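PDB 1Q9J: Phthiocerol/phthiodiolone dimycocerosyl transferase from Mycobacterium tuberculosis, which probably catalyses the diesterification of phthiocerol, phthiodiolone and phenolphthiocerol with mycocerosic acids, the final step of dimycocerosate ester synthesis. Local coordinates for residues Y20-I34 with G358-S371. Sequence-based numbering, arbitrary orientation.
Sequences YEVFTSMTIQLRGVI and GLEIEDIKGQFYCS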
ATOM      1  N   TYR A  20      -7.357 -13.629   3.040  1.00 50.95           N
ATOM      2  CA  TYR A  20      -7.984 -13.082   1.836  1.00 50.97           C
ATOM      3  C   TYR A  20      -7.027 -13.181   0.657  1.00 50.92           C
ATOM      4  O   TYR A  20      -7.128 -12.400  -0.290  1.00 45.53           O
ATOM      5  CB  TYR A  20      -8.371 -11.604   2.005  1.00 57.11           C
ATOM      6  CG  TYR A  20      -9.498 -11.375   2.982  1.00 62.59           C
ATOM      7  CD1 TYR A  20      -9.322 -11.619   4.341  1.00 67.46           C
ATOM      8  CD2 TYR A  20     -10.752 -10.961   2.542  1.00 68.07           C
ATOM      9  CE1 TYR A  20     -10.363 -11.465   5.242  1.00 72.42           C
ATOM     10  CE2 TYR A  20     -11.808 -10.800   3.430  1.00 72.64           C
ATOM     11  CZ  TYR A  20     -11.603 -11.059   4.785  1.00 75.25           C
ATOM     12  OH  TYR A  20     -12.633 -10.935   5.686  1.00 80.56           O
ATOM     13  N   GLU A  21      -6.106 -14.140   0.712  1.00 52.36           N
ATOM     14  CA  GLU A  21      -5.125 -14.328  -0.350  1.00 50.11           C
ATOM     15  C   GLU A  21      -4.708 -12.986  -0.952  1.00 48.72           C
ATOM     16  O   GLU A  21      -4.723 -12.822  -2.173  1.00 50.73           O
ATOM     17  CB  GLU A  21      -5.705 -15.221  -1.451  1.00 57.11           C
ATOM     18  CG  GLU A  21      -5.761 -16.723  -1.134  1.00 65.38           C
ATOM     19  CD  GLU A  21      -4.972 -17.581  -2.146  1.00 69.68           C
ATOM     20  OE1 GLU A  21      -5.021 -18.829  -2.024  1.00 76.04           O
ATOM     21  OE2 GLU A  21      -4.299 -17.015  -3.048  1.00 61.76           O
ATOM     22  N   VAL A  22      -4.319 -12.027  -0.114  1.00 44.75           N
ATOM     23  CA  VAL A  22      -3.950 -10.708  -0.631  1.00 42.07           C
ATOM     24  C   VAL A  22      -2.560 -10.637  -1.285  1.00 42.06           C
ATOM     25  O   VAL A  22      -1.559 -11.013  -0.688  1.00 44.91           O
ATOM     26  CB  VAL A  22      -4.044  -9.618   0.496  1.00 38.05           C
ATOM     27  CG1 VAL A  22      -3.695  -8.249  -0.074  1.00 25.48           C
ATOM     28  CG2 VAL A  22      -5.436  -9.594   1.098  1.00 38.45           C
ATOM     29  N   PHE A  23      -2.531 -10.149  -2.517  1.00 42.46           N
ATOM     30  CA  PHE A  23      -1.303  -9.962  -3.270  1.00 43.27           C
ATOM     31  C   PHE A  23      -1.321  -8.501  -3.718  1.00 48.29           C
ATOM     32  O   PHE A  23      -2.386  -7.929  -3.999  1.00 48.44           O
ATOM     33  CB  PHE A  23      -1.257 -10.805  -4.545  1.00 37.73           C
ATOM     34  CG  PHE A  23      -0.799 -12.223  -4.349  1.00 40.80           C
ATOM     35  CD1 PHE A  23      -1.632 -13.170  -3.745  1.00 39.17           C
ATOM     36  CD2 PHE A  23       0.428 -12.642  -4.859  1.00 33.19           C
ATOM     37  CE1 PHE A  23      -1.254 -14.502  -3.667  1.00 34.17           C
ATOM     38  CE2 PHE A  23       0.807 -13.983  -4.776  1.00 28.29           C
ATOM     39  CZ  PHE A  23      -0.036 -14.916  -4.182  1.00 24.72           C
ATOM     40  N   THR A  24      -0.139  -7.914  -3.833  1.00 50.78           N
ATOM     41  CA  THR A  24      -0.016  -6.536  -4.252  1.00 50.67           C
ATOM     42  C   THR A  24       0.787  -6.549  -5.530  1.00 47.64           C
ATOM     43  O   THR A  24       1.739  -7.312  -5.658  1.00 48.47           O
ATOM     44  CB  THR A  24       0.738  -5.715  -3.189  1.00 55.87           C
ATOM     45  OG1 THR A  24       0.090  -5.859  -1.916  1.00 53.41           O
ATOM     46  CG2 THR A  24       0.769  -4.236  -3.583  1.00 57.04           C
ATOM     47  N   SER A  25       0.390  -5.732  -6.493  1.00 48.45           N
ATOM     48  CA  SER A  25       1.128  -5.655  -7.743  1.00 48.66           C
ATOM     49  C   SER A  25       1.586  -4.220  -7.959  1.00 46.40           C
ATOM     50  O   SER A  25       0.976  -3.259  -7.478  1.00 42.47           O
ATOM     51  CB  SER A  25       0.257  -6.121  -8.922  1.00 51.03           C
ATOM     52  OG  SER A  25      -0.885  -5.281  -9.103  1.00 55.40           O
ATOM     53  N   MET A  26       2.673  -4.106  -8.698  1.00 46.17           N
ATOM     54  CA  MET A  26       3.261  -2.831  -9.013  1.00 49.17           C
ATOM     55  C   MET A  26       3.708  -2.926 -10.461  1.00 48.47           C
ATOM     56  O   MET A  26       4.585  -3.722 -10.811  1.00 44.00           O
ATOM     57  CB  MET A  26       4.463  -2.563  -8.112  1.00 56.14           C
ATOM     58  CG  MET A  26       4.872  -1.106  -8.058  1.00 63.32           C
ATOM     59  SD  MET A  26       3.501  -0.131  -7.376  1.00 74.08           S
ATOM     60  CE  MET A  26       2.963   0.696  -8.799  1.00 75.77           C
ATOM     61  N   THR A  27       3.092  -2.107 -11.301  1.00 51.02           N
ATOM     62  CA  THR A  27       3.386  -2.114 -12.716  1.00 50.68           C
ATOM     63  C   THR A  27       4.011  -0.823 -13.206  1.00 51.48           C
ATOM     64  O   THR A  27       3.486   0.269 -13.009  1.00 52.23           O
ATOM     65  CB  THR A  27       2.109  -2.397 -13.502  1.00 49.23           C
ATOM     66  OG1 THR A  27       1.474  -3.558 -12.946  1.00 50.85           O
ATOM     67  CG2 THR A  27       2.437  -2.650 -14.972  1.00 46.47           C
ATOM     68  N   ILE A  28       5.159  -0.975 -13.841  1.00 53.93           N
ATOM     69  CA  ILE A  28       5.883   0.146 -14.389  1.00 59.36           C
ATOM     70  C   ILE A  28       5.804   0.073 -15.913  1.00 64.07           C
ATOM     71  O   ILE A  28       6.309  -0.876 -16.527  1.00 65.47           O
ATOM     72  CB  ILE A  28       7.374   0.102 -13.990  1.00 58.69           C
ATOM     73  CG1 ILE A  28       7.527   0.119 -12.482  1.00 57.79           C
ATOM     74  CG2 ILE A  28       8.107   1.264 -14.605  1.00 59.81           C
ATOM     75  CD1 ILE A  28       7.514  -1.263 -11.835  1.00 60.36           C
ATOM     76  N   GLN A  29       5.171   1.071 -16.517  1.00 64.85           N
ATOM     77  CA  GLN A  29       5.059   1.126 -17.966  1.00 66.48           C
ATOM     78  C   GLN A  29       6.399   1.647 -18.484  1.00 68.88           C
ATOM     79  O   GLN A  29       6.822   2.728 -18.101  1.00 74.48           O
ATOM     80  CB  GLN A  29       3.935   2.085 -18.357  1.00 67.09           C
ATOM     81  CG  GLN A  29       3.772   2.228 -19.848  1.00 73.29           C
ATOM     82  CD  GLN A  29       3.763   0.885 -20.554  1.00 76.28           C
ATOM     83  OE1 GLN A  29       2.950   0.013 -20.237  1.00 72.65           O
ATOM     84  NE2 GLN A  29       4.674   0.709 -21.514  1.00 78.84           N
ATOM     85  N   LEU A  30       7.075   0.893 -19.342  1.00 68.14           N
ATOM     86  CA  LEU A  30       8.364   1.359 -19.839  1.00 70.00           C
ATOM     87  C   LEU A  30       8.391   1.739 -21.319  1.00 73.74           C
ATOM     88  O   LEU A  30       7.439   1.495 -22.069  1.00 73.19           O
ATOM     89  CB  LEU A  30       9.438   0.304 -19.574  1.00 67.83           C
ATOM     90  CG  LEU A  30       9.563  -0.132 -18.113  1.00 69.28           C
ATOM     91  CD1 LEU A  30      10.575  -1.260 -17.985  1.00 67.36           C
ATOM     92  CD2 LEU A  30       9.978   1.060 -17.273  1.00 71.65           C
ATOM     93  N   ARG A  31       9.502   2.357 -21.712  1.00 74.99           N
ATOM     94  CA  ARG A  31       9.746   2.786 -23.082  1.00 76.30           C
ATOM     95  C   ARG A  31      11.234   2.678 -23.354  1.00 76.45           C
ATOM     96  O   ARG A  31      12.039   3.408 -22.776  1.00 78.30           O
ATOM     97  CB  ARG A  31       9.289   4.226 -23.317  1.00 79.08           C
ATOM     98  CG  ARG A  31       9.757   4.767 -24.671  1.00 84.97           C
ATOM     99  CD  ARG A  31       8.893   5.916 -25.152  1.00 87.84           C
ATOM    100  NE  ARG A  31       9.183   7.165 -24.465  1.00 92.85           N
ATOM    101  CZ  ARG A  31       8.262   8.068 -24.149  1.00 95.30           C
ATOM    102  NH1 ARG A  31       6.988   7.851 -24.457  1.00 97.21           N
ATOM    103  NH2 ARG A  31       8.613   9.195 -23.535  1.00 92.74           N
ATOM    104  N   GLY A  32      11.601   1.759 -24.239  1.00 76.68           N
ATOM    105  CA  GLY A  32      13.002   1.557 -24.557  1.00 76.20           C
ATOM    106  C   GLY A  32      13.324   0.079 -24.649  1.00 76.08           C
ATOM    107  O   GLY A  32      12.426  -0.759 -24.755  1.00 74.23           O
ATOM    108  N   VAL A  33      14.611  -0.243 -24.595  1.00 75.66           N
ATOM    109  CA  VAL A  33      15.056  -1.630 -24.696  1.00 78.01           C
ATOM    110  C   VAL A  33      15.308  -2.316 -23.349  1.00 75.80           C
ATOM    111  O   VAL A  33      16.214  -1.947 -22.604  1.00 74.10           O
ATOM    112  CB  VAL A  33      16.335  -1.719 -25.560  1.00 81.37           C
ATOM    113  CG1 VAL A  33      16.777  -3.171 -25.709  1.00 81.47           C
ATOM    114  CG2 VAL A  33      16.062  -1.100 -26.922  1.00 83.64           C
ATOM    115  N   ILE A  34      14.494  -3.327 -23.062  1.00 73.19           N
ATOM    116  CA  ILE A  34      14.589  -4.102 -21.833  1.00 69.26           C
ATOM    117  C   ILE A  34      15.551  -5.272 -22.027  1.00 68.60           C
ATOM    118  O   ILE A  34      15.209  -6.251 -22.677  1.00 72.37           O
ATOM    119  CB  ILE A  34      13.197  -4.657 -21.422  1.00 67.83           C
ATOM    120  CG1 ILE A  34      12.338  -3.546 -20.847  1.00 65.40           C
ATOM    121  CG2 ILE A  34      13.344  -5.777 -20.415  1.00 68.80           C
ATOM    122  CD1 ILE A  34      11.928  -2.527 -21.853  1.00 69.58           C
ATOM    123  N   GLY A 358      18.497   4.956 -22.041  1.00 80.45           N
ATOM    124  CA  GLY A 358      17.694   4.371 -23.094  1.00 81.57           C
ATOM    125  C   GLY A 358      16.351   3.869 -22.592  1.00 81.82           C
ATOM    126  O   GLY A 358      15.405   3.680 -23.367  1.00 84.26           O
ATOM    127  N   LEU A 359      16.255   3.641 -21.289  1.00 79.25           N
ATOM    128  CA  LEU A 359      15.000   3.169 -20.719  1.00 77.31           C
ATOM    129  C   LEU A 359      14.437   4.285 -19.866  1.00 73.48           C
ATOM    130  O   LEU A 359      15.182   5.055 -19.277  1.00 72.60           O
ATOM    131  CB  LEU A 359      15.229   1.923 -19.861  1.00 78.01           C
ATOM    132  CG  LEU A 359      14.267   0.746 -20.048  1.00 76.75           C
ATOM    133  CD1 LEU A 359      14.678  -0.330 -19.069  1.00 77.44           C
ATOM    134  CD2 LEU A 359      12.816   1.158 -19.822  1.00 74.90           C
ATOM    135  N   GLU A 360      13.118   4.379 -19.814  1.00 71.83           N
ATOM    136  CA  GLU A 360      12.477   5.416 -19.036  1.00 71.55           C
ATOM    137  C   GLU A 360      11.099   4.960 -18.605  1.00 69.22           C
ATOM    138  O   GLU A 360      10.392   4.285 -19.353  1.00 72.68           O
ATOM    139  CB  GLU A 360      12.372   6.703 -19.860  1.00 77.77           C
ATOM    140  CG  GLU A 360      13.617   7.586 -19.826  1.00 83.59           C
ATOM    141  CD  GLU A 360      14.040   8.076 -21.202  1.00 89.49           C
ATOM    142  OE1 GLU A 360      14.703   7.306 -21.934  1.00 92.61           O
ATOM    143  OE2 GLU A 360      13.700   9.226 -21.561  1.00 92.94           O
ATOM    144  N   ILE A 361      10.729   5.325 -17.388  1.00 64.84           N
ATOM    145  CA  ILE A 361       9.436   4.965 -16.839  1.00 61.36           C
ATOM    146  C   ILE A 361       8.373   5.946 -17.311  1.00 62.91           C
ATOM    147  O   ILE A 361       8.552   7.151 -17.183  1.00 64.65           O
ATOM    148  CB  ILE A 361       9.486   5.018 -15.318  1.00 56.49           C
ATOM    149  CG1 ILE A 361      10.580   4.067 -14.815  1.00 56.55           C
ATOM    150  CG2 ILE A 361       8.109   4.721 -14.745  1.00 55.97           C
ATOM    151  CD1 ILE A 361      10.805   4.104 -13.321  1.00 48.49           C
ATOM    152  N   GLU A 362       7.266   5.447 -17.851  1.00 65.78           N
ATOM    153  CA  GLU A 362       6.203   6.338 -18.320  1.00 66.93           C
ATOM    154  C   GLU A 362       5.022   6.375 -17.371  1.00 63.34           C
ATOM    155  O   GLU A 362       4.277   7.349 -17.335  1.00 62.79           O
ATOM    156  CB  GLU A 362       5.732   5.923 -19.721  1.00 70.97           C
ATOM    157  CG  GLU A 362       6.764   6.204 -20.791  1.00 79.77           C
ATOM    158  CD  GLU A 362       7.179   7.672 -20.817  1.00 87.10           C
ATOM    159  OE1 GLU A 362       8.322   7.955 -21.255  1.00 89.99           O
ATOM    160  OE2 GLU A 362       6.365   8.541 -20.405  1.00 88.22           O
ATOM    161  N   ASP A 363       4.842   5.312 -16.603  1.00 62.70           N
ATOM    162  CA  ASP A 363       3.735   5.276 -15.663  1.00 65.54           C
ATOM    163  C   ASP A 363       3.934   4.194 -14.611  1.00 65.50           C
ATOM    164  O   ASP A 363       4.636   3.212 -14.844  1.00 65.35           O
ATOM    165  CB  ASP A 363       2.419   5.049 -16.417  1.00 67.71           C
ATOM    166  CG  ASP A 363       1.213   5.288 -15.550  1.00 72.55           C
ATOM    167  OD1 ASP A 363       1.405   5.813 -14.426  1.00 71.59           O
ATOM    168  OD2 ASP A 363       0.082   4.958 -15.993  1.00 71.41           O
ATOM    169  N   ILE A 364       3.328   4.391 -13.446  1.00 65.92           N
ATOM    170  CA  ILE A 364       3.435   3.433 -12.354  1.00 66.67           C
ATOM    171  C   ILE A 364       2.074   3.244 -11.694  1.00 67.09           C
ATOM    172  O   ILE A 364       1.613   4.113 -10.958  1.00 67.48           O
ATOM    173  CB  ILE A 364       4.459   3.916 -11.297  1.00 66.64           C
ATOM    174  CG1 ILE A 364       5.880   3.646 -11.794  1.00 68.23           C
ATOM    175  CG2 ILE A 364       4.207   3.238  -9.964  1.00 67.97           C
ATOM    176  CD1 ILE A 364       6.978   4.095 -10.840  1.00 66.14           C
ATOM    177  N   LYS A 365       1.434   2.108 -11.963  1.00 67.11           N
ATOM    178  CA  LYS A 365       0.117   1.827 -11.395  1.00 67.54           C
ATOM    179  C   LYS A 365       0.190   0.713 -10.357  1.00 65.07           C
ATOM    180  O   LYS A 365       0.906  -0.269 -10.532  1.00 63.18           O
ATOM    181  CB  LYS A 365      -0.877   1.416 -12.491  1.00 72.69           C
ATOM    182  CG  LYS A 365      -0.985   2.370 -13.673  1.00 77.95           C
ATOM    183  CD  LYS A 365      -2.018   1.881 -14.686  1.00 81.66           C
ATOM    184  CE  LYS A 365      -1.916   2.644 -16.009  1.00 83.93           C
ATOM    185  NZ  LYS A 365      -0.572   2.471 -16.648  1.00 87.27           N
ATOM    186  N   GLY A 366      -0.562   0.868  -9.278  1.00 65.80           N
ATOM    187  CA  GLY A 366      -0.565  -0.144  -8.244  1.00 65.52           C
ATOM    188  C   GLY A 366      -1.945  -0.744  -8.152  1.00 67.20           C
ATOM    189  O   GLY A 366      -2.953  -0.056  -8.325  1.00 68.72           O
ATOM    190  N   GLN A 367      -2.004  -2.039  -7.888  1.00 66.75           N
ATOM    191  CA  GLN A 367      -3.293  -2.693  -7.786  1.00 66.26           C
ATOM    192  C   GLN A 367      -3.188  -3.908  -6.891  1.00 66.43           C
ATOM    193  O   GLN A 367      -2.115  -4.478  -6.728  1.00 69.53           O
ATOM    194  CB  GLN A 367      -3.775  -3.113  -9.174  1.00 64.83           C
ATOM    195  CG  GLN A 367      -5.124  -3.807  -9.190  1.00 58.65           C
ATOM    196  CD  GLN A 367      -5.599  -4.120 -10.604  1.00 58.38           C
ATOM    197  OE1 GLN A 367      -6.757  -4.489 -10.811  1.00 51.15           O
ATOM    198  NE2 GLN A 367      -4.702  -3.975 -11.583  1.00 52.97           N
ATOM    199  N   PHE A 368      -4.314  -4.291  -6.311  1.00 64.94           N
ATOM    200  CA  PHE A 368      -4.362  -5.447  -5.438  1.00 65.22           C
ATOM    201  C   PHE A 368      -4.997  -6.624  -6.170  1.00 67.68           C
ATOM    202  O   PHE A 368      -5.654  -6.449  -7.201  1.00 69.02           O
ATOM    203  CB  PHE A 368      -5.187  -5.134  -4.192  1.00 63.73           C
ATOM    204  CG  PHE A 368      -4.639  -4.003  -3.366  1.00 67.12           C
ATOM    205  CD1 PHE A 368      -5.449  -2.928  -3.019  1.00 65.93           C
ATOM    206  CD2 PHE A 368      -3.316  -4.012  -2.928  1.00 68.18           C
ATOM    207  CE1 PHE A 368      -4.955  -1.884  -2.252  1.00 62.84           C
ATOM    208  CE2 PHE A 368      -2.815  -2.967  -2.157  1.00 66.33           C
ATOM    209  CZ  PHE A 368      -3.637  -1.902  -1.821  1.00 64.04           C
ATOM    210  N   TYR A 369      -4.794  -7.823  -5.634  1.00 69.58           N
ATOM    211  CA  TYR A 369      -5.381  -9.027  -6.210  1.00 69.03           C
ATOM    212  C   TYR A 369      -5.898  -9.943  -5.126  1.00 71.37           C
ATOM    213  O   TYR A 369      -5.672 -11.139  -5.190  1.00 74.29           O
ATOM    214  CB  TYR A 369      -4.367  -9.802  -7.043  1.00 65.56           C
ATOM    215  CG  TYR A 369      -4.131  -9.226  -8.413  1.00 70.56           C
ATOM    216  CD1 TYR A 369      -3.404  -8.046  -8.580  1.00 72.48           C
ATOM    217  CD2 TYR A 369      -4.618  -9.871  -9.555  1.00 70.04           C
ATOM    218  CE1 TYR A 369      -3.163  -7.525  -9.852  1.00 74.66           C
ATOM    219  CE2 TYR A 369      -4.382  -9.358 -10.829  1.00 71.22           C
ATOM    220  CZ  TYR A 369      -3.654  -8.188 -10.967  1.00 72.35           C
ATOM    221  OH  TYR A 369      -3.397  -7.674 -12.212  1.00 72.86           O
ATOM    222  N   CYS A 370      -6.571  -9.397  -4.121  1.00 71.91           N
ATOM    223  CA  CYS A 370      -7.104 -10.257  -3.082  1.00 74.72           C
ATOM    224  C   CYS A 370      -8.165 -11.186  -3.687  1.00 75.89           C
ATOM    225  O   CYS A 370      -8.632 -10.967  -4.811  1.00 72.27           O
ATOM    226  CB  CYS A 370      -7.689  -9.416  -1.954  1.00 77.98           C
ATOM    227  SG  CYS A 370      -8.717  -8.059  -2.499  1.00 88.32           S
ATOM    228  N   SER A 371      -8.534 -12.232  -2.954  1.00 78.85           N
ATOM    229  CA  SER A 371      -9.528 -13.168  -3.462  1.00 83.24           C
ATOM    230  C   SER A 371     -10.914 -12.521  -3.513  1.00 84.84           C
ATOM    231  O   SER A 371     -11.256 -11.710  -2.659  1.00 84.20           O
ATOM    232  CB  SER A 371      -9.556 -14.447  -2.604  1.00 82.29           C
ATOM    233  OG  SER A 371      -9.971 -14.183  -1.275  1.00 82.86           O
TER
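Y20 O accepts S371 N at 3.0 Å, just where E21, with positive phi, closes the preceding helix in a Schellman motif. F23 O receives Y369 N. T24 then lies alongside F368, both pointing the same way, with OG1 at the ring edge. S25 and Q367 share three bonds: S25 N meets Q367 O almost head-on (C=O...N 177°), S25 OG, set by chi1 63° between backbone N and carbonyl carbon, reaches the same oxygen at 2.8 Å from above the carbonyl plane, and Q367 N returns one to S25 O. That OG also sits in the Y369 ring plane, 3.3 Å from CE1. T27 O takes K365 N. I28 and I364 run side by side, whereas I28 CG2 crosses to I361 CG2 at 3.5 Å. Q29 bonds D363 O through N and E362 N through O; two residues facing one define a classic beta bulge. Beyond it, L30 CB meets L359 CD2 at 3.5 Å. The axes, at 165°, are antiparallel; strand order, with 23-31 between 117-123 and 360-368, puts 360-368 at the edge. A strand from the C-terminal part thus completes the N-terminal half's sheet, T24 beside the probable proton acceptor H124, consistent with the two related domains of the CoA-dependent acyltransferase fold.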